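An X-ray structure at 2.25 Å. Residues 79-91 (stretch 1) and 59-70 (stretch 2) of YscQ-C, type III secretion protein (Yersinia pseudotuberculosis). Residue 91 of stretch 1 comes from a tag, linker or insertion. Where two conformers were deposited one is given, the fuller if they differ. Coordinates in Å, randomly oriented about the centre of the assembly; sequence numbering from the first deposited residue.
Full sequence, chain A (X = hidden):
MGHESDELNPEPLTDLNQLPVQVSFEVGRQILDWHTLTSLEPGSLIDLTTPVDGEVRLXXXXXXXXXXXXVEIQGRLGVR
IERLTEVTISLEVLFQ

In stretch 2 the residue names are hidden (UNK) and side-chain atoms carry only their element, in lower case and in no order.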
# COMPACT_ATOMS: atom_id res chain seq x y z
N VAL A 79 -8.00 7.80 -5.73
CA VAL A 79 -7.70 6.62 -6.50
C VAL A 79 -8.82 6.33 -7.50
O VAL A 79 -9.98 6.17 -7.11
CB VAL A 79 -7.53 5.39 -5.60
CG1 VAL A 79 -7.32 4.14 -6.44
CG2 VAL A 79 -6.38 5.60 -4.64
N ARG A 80 -8.52 6.28 -8.79
CA ARG A 80 -9.52 5.87 -9.76
C ARG A 80 -9.41 4.42 -10.12
O ARG A 80 -8.44 4.02 -10.63
CB ARG A 80 -9.50 6.72 -11.01
CG ARG A 80 -10.79 6.59 -11.76
CD ARG A 80 -11.08 7.64 -12.77
NE ARG A 80 -11.27 8.99 -12.28
CZ ARG A 80 -12.41 9.52 -11.88
NH1 ARG A 80 -13.52 8.84 -11.86
NH2 ARG A 80 -12.43 10.76 -11.48
N ILE A 81 -10.45 3.65 -9.86
CA ILE A 81 -10.45 2.20 -10.08
C ILE A 81 -10.32 1.87 -11.55
O ILE A 81 -10.94 2.51 -12.41
CB ILE A 81 -11.74 1.53 -9.55
CG1 ILE A 81 -11.93 1.76 -8.04
CG2 ILE A 81 -11.74 0.04 -9.89
CD1 ILE A 81 -10.83 1.17 -7.19
N GLU A 82 -9.53 0.84 -11.86
CA GLU A 82 -9.32 0.44 -13.24
C GLU A 82 -9.73 -1.00 -13.47
O GLU A 82 -10.14 -1.37 -14.57
CB GLU A 82 -7.85 0.64 -13.63
CG GLU A 82 -7.51 2.14 -13.81
CD GLU A 82 -6.08 2.39 -14.24
OE1 GLU A 82 -5.23 1.49 -14.07
OE2 GLU A 82 -5.81 3.51 -14.75
N ARG A 83 -9.64 -1.79 -12.41
CA ARG A 83 -9.79 -3.23 -12.51
C ARG A 83 -10.02 -3.81 -11.12
O ARG A 83 -9.42 -3.36 -10.15
CB ARG A 83 -8.51 -3.80 -13.14
CG ARG A 83 -8.58 -5.25 -13.54
CD ARG A 83 -7.31 -5.65 -14.30
NE ARG A 83 -6.10 -5.11 -13.68
CZ ARG A 83 -4.87 -5.55 -13.93
NH1 ARG A 83 -4.68 -6.54 -14.79
NH2 ARG A 83 -3.83 -5.00 -13.33
N LEU A 84 -10.79 -4.88 -11.04
CA LEU A 84 -11.08 -5.53 -9.79
C LEU A 84 -10.82 -6.96 -9.89
O LEU A 84 -11.13 -7.57 -10.83
CB LEU A 84 -12.53 -5.33 -9.37
CG LEU A 84 -12.91 -3.90 -9.11
CD1 LEU A 84 -14.32 -3.75 -9.28
CD2 LEU A 84 -12.47 -3.37 -7.82
N THR A 85 -10.22 -7.50 -8.89
CA THR A 85 -9.92 -8.92 -8.95
C THR A 85 -10.81 -9.71 -7.98
O THR A 85 -11.30 -9.19 -6.97
CB THR A 85 -8.42 -9.22 -8.71
OG1 THR A 85 -8.10 -9.00 -7.33
CG2 THR A 85 -7.55 -8.31 -9.57
N GLU A 86 -11.04 -10.98 -8.30
CA GLU A 86 -11.83 -11.85 -7.47
C GLU A 86 -10.98 -12.22 -6.28
O GLU A 86 -9.78 -12.47 -6.42
CB GLU A 86 -12.21 -13.09 -8.25
CG GLU A 86 -13.43 -13.82 -7.74
CD GLU A 86 -13.71 -15.07 -8.55
OE1 GLU A 86 -12.89 -16.02 -8.47
OE2 GLU A 86 -14.73 -15.09 -9.27
N VAL A 87 -11.58 -12.25 -5.09
CA VAL A 87 -10.83 -12.58 -3.89
C VAL A 87 -11.77 -12.94 -2.75
O VAL A 87 -12.89 -12.43 -2.68
CB VAL A 87 -9.91 -11.42 -3.46
CG1 VAL A 87 -10.72 -10.23 -3.00
CG2 VAL A 87 -8.97 -11.87 -2.36
N THR A 88 -11.30 -13.81 -1.87
CA THR A 88 -12.07 -14.22 -0.70
C THR A 88 -11.69 -13.41 0.52
O THR A 88 -10.56 -13.47 1.00
CB THR A 88 -11.86 -15.68 -0.39
OG1 THR A 88 -12.25 -16.46 -1.52
CG2 THR A 88 -12.70 -16.08 0.82
N ILE A 89 -12.65 -12.65 1.02
CA ILE A 89 -12.44 -11.80 2.18
C ILE A 89 -13.01 -12.47 3.41
O ILE A 89 -14.12 -13.02 3.39
CB ILE A 89 -13.14 -10.44 1.98
CG1 ILE A 89 -12.61 -9.77 0.71
CG2 ILE A 89 -12.95 -9.57 3.21
CD1 ILE A 89 -13.28 -8.46 0.38
N SER A 90 -12.24 -12.43 4.49
CA SER A 90 -12.69 -12.99 5.76
C SER A 90 -13.35 -11.90 6.58
O SER A 90 -12.75 -10.85 6.83
CB SER A 90 -11.53 -13.63 6.52
OG SER A 90 -11.12 -14.85 5.91
N LEU A 91 -14.59 -12.15 6.97
CA LEU A 91 -15.36 -11.21 7.77
C LEU A 91 -15.73 -11.88 9.09
O LEU A 91 -15.66 -13.10 9.22
CB LEU A 91 -16.62 -10.78 7.02
CG LEU A 91 -16.47 -10.00 5.70
CD1 LEU A 91 -17.81 -9.85 4.98
CD2 LEU A 91 -15.83 -8.63 5.92
N UNK A 59 -5.92 -3.39 -1.38
CA UNK A 59 -5.93 -4.59 -0.58
C UNK A 59 -7.15 -4.53 0.35
O UNK A 59 -7.49 -3.46 0.86
c UNK A 59 -4.63 -4.70 0.22
c UNK A 59 -2.15 -4.48 0.36
c UNK A 59 -3.13 -5.89 -1.42
c UNK A 59 -3.32 -4.65 -0.58
N UNK A 60 -7.83 -5.66 0.50
CA UNK A 60 -8.93 -5.77 1.46
C UNK A 60 -8.45 -6.75 2.51
O UNK A 60 -8.16 -7.90 2.20
c UNK A 60 -10.20 -6.27 0.78
N UNK A 61 -8.32 -6.27 3.74
CA UNK A 61 -7.67 -7.06 4.78
C UNK A 61 -6.34 -7.71 4.33
O UNK A 61 -6.08 -8.88 4.63
c UNK A 61 -9.94 -7.50 5.87
c UNK A 61 -8.64 -8.11 5.34
o UNK A 61 -9.98 -6.33 6.26
n UNK A 61 -11.00 -8.31 5.91
N UNK A 62 -5.52 -6.96 3.59
CA UNK A 62 -4.22 -7.46 3.15
C UNK A 62 -4.16 -8.37 1.92
O UNK A 62 -3.07 -8.77 1.52
N UNK A 63 -5.31 -8.70 1.33
CA UNK A 63 -5.36 -9.49 0.10
C UNK A 63 -5.74 -8.61 -1.10
O UNK A 63 -6.59 -7.73 -0.99
n UNK A 63 -6.74 -14.02 1.90
n UNK A 63 -7.26 -15.32 3.73
c UNK A 63 -6.04 -11.73 1.17
c UNK A 63 -6.40 -10.60 0.22
n UNK A 63 -8.66 -13.60 3.13
c UNK A 63 -6.97 -12.93 0.95
c UNK A 63 -7.55 -14.31 2.92
N UNK A 64 -5.14 -8.89 -2.25
CA UNK A 64 -5.31 -8.05 -3.43
C UNK A 64 -6.76 -8.02 -3.92
O UNK A 64 -7.34 -9.05 -4.25
c UNK A 64 -4.07 -6.30 -5.66
c UNK A 64 -4.45 -7.76 -5.88
c UNK A 64 -3.55 -8.41 -6.95
c UNK A 64 -4.37 -8.52 -4.55
N UNK A 65 -7.34 -6.82 -3.98
CA UNK A 65 -8.74 -6.66 -4.35
C UNK A 65 -8.87 -6.01 -5.73
O UNK A 65 -9.87 -6.18 -6.41
c UNK A 65 -10.88 -5.35 -3.46
c UNK A 65 -9.43 -5.80 -3.29
c UNK A 65 -11.12 -4.14 -2.60
c UNK A 65 -11.79 -6.47 -3.05
N UNK A 66 -7.86 -5.27 -6.14
CA UNK A 66 -7.92 -4.61 -7.43
C UNK A 66 -6.82 -3.60 -7.66
O UNK A 66 -5.94 -3.42 -6.80
N UNK A 67 -6.88 -2.93 -8.80
CA UNK A 67 -5.82 -2.03 -9.25
C UNK A 67 -6.44 -0.71 -9.69
O UNK A 67 -7.57 -0.67 -10.18
c UNK A 67 -5.02 -2.63 -10.41
c UNK A 67 -2.97 -5.52 -9.57
n UNK A 67 -3.17 -4.22 -9.72
n UNK A 67 -4.09 -6.15 -9.88
c UNK A 67 -4.48 -4.00 -10.13
c UNK A 67 -5.05 -5.23 -10.23
N UNK A 68 -5.70 0.37 -9.51
CA UNK A 68 -6.19 1.70 -9.79
C UNK A 68 -5.05 2.64 -10.13
O UNK A 68 -3.91 2.22 -10.30
N UNK A 69 -5.37 3.92 -10.20
CA UNK A 69 -4.41 4.94 -10.58
C UNK A 69 -4.50 6.11 -9.60
O UNK A 69 -5.60 6.53 -9.25
n UNK A 69 -4.29 9.34 -14.78
c UNK A 69 -4.73 5.41 -11.99
c UNK A 69 -5.41 8.64 -14.63
c UNK A 69 -4.09 6.66 -14.02
c UNK A 69 -3.82 6.48 -12.54
n UNK A 69 -5.34 7.36 -14.27
n UNK A 69 -6.60 9.21 -14.83
N UNK A 70 -3.36 6.63 -9.16
CA UNK A 70 -3.38 7.81 -8.31
C UNK A 70 -3.83 8.99 -9.14
O UNK A 70 -3.33 9.20 -10.24
c UNK A 70 -2.00 8.15 -7.78
c UNK A 70 -2.32 7.39 -5.40
c UNK A 70 -1.37 7.47 -6.58
c UNK A 70 -0.13 8.29 -6.23
O HOH W 1 -7.85 5.46 -14.62

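Position 59 carries four side-chain carbons that fork at the second, and none of them comes near stretch 1. The fork identifies Leu59, a strand residue outside this contact. Position 60 has a single carbon, CB, lying 3.8 Å from Ile89 CD1; this is Ala60, buried, its methyl meeting the tip of the isoleucine.

Position 61 shows two carbons, the second bearing one oxygen and one nitrogen, and the nitrogen approaches Ser90 O: an amide, hence Asn61. ND2 is 3.2 Å from Ser90 O, and the positive phi and psi (46/43) suit the turn it occupies. Position 62 has no side-chain atoms. At phi/psi 81/-2 a CB would jam against the carbonyl O of the residue before, so the backbone itself calls for Gly62. Together these two form the corner of a type I' turn, closed by Ala60 N to the O of position 63 at 2.8 Å and by the N of 63 to Ala60 O at 3.1 Å.

Position 63 runs through three carbons and a nitrogen to a carbon with two more nitrogens, its first carbon against Val87 and a terminal nitrogen near Thr88 O: Arg63. Its CB packs 3.9 Å from Val87 CG2, while NH1 reaches to 2.9 Å from Thr88 O. Position 64 has four carbons forked at the second, the fork near Thr85, which makes it Leu64; its rotamer is chi1 t, chi2 p. Its CA-to-CB bond points sideways, and its carbonyl O lies 3.6 Å from Val87 CB.

Position 65 again has four carbons forked at the second, with a terminal carbon near Val87 and Ile89, so it is Leu65. Its CA-to-CB bond points away, yet its end returns: CD1 lies 3.9 Å from Val87 CG1 and 4.2 Å from Ile89 CD1. Position 66 is bare. An ideal CB would sit 2.6 Å from Arg83 O, a clash, so Gly66 lets the strands close to 4.0 Å between its CA and Leu84 CA.

Position 67 has one carbon and then a five-membered ring of three carbons and two nitrogens, touching Arg83 and Thr85: His67. Arg83 NH2 lies over one ring face, 3.3 Å from CD2, and Thr85 CG2 meets the ring edge. Position 68 is bare too; a CB would clash at 2.9 Å with Val79 CG1. Gly68 thus brings its CA within 4.3 Å of Ile81 CA.

Position 69 has three carbons, a nitrogen and a carbon with two further nitrogens, and passes Glu82: Arg69. NE makes a long salt bridge to Glu82 OE2 (3.9 Å), and a water accepts from NE and donates to OE2. Position 70, four carbons forked at the second with one end toward Val79, is Leu70, with CD2 4.5 Å from Val79 CG2.

The contact works as an antiparallel pairing with a bulge between Ile81 and Arg83. There His67 O accepts from both Glu82 N (3.0 Å) and Arg83 N (3.2 Å), while His67 N donates to Arg83 O at 2.9 Å. Arg80 and Arg69 exchange two backbone bonds, and Thr85 N to Leu65 O (2.8 Å) extends the ladder. The design rule is glycine where backbones crowd, with longer side chains spanning the looser segment beyond the strand.

Stretch 2 59-70: LANGRLLGHGRL
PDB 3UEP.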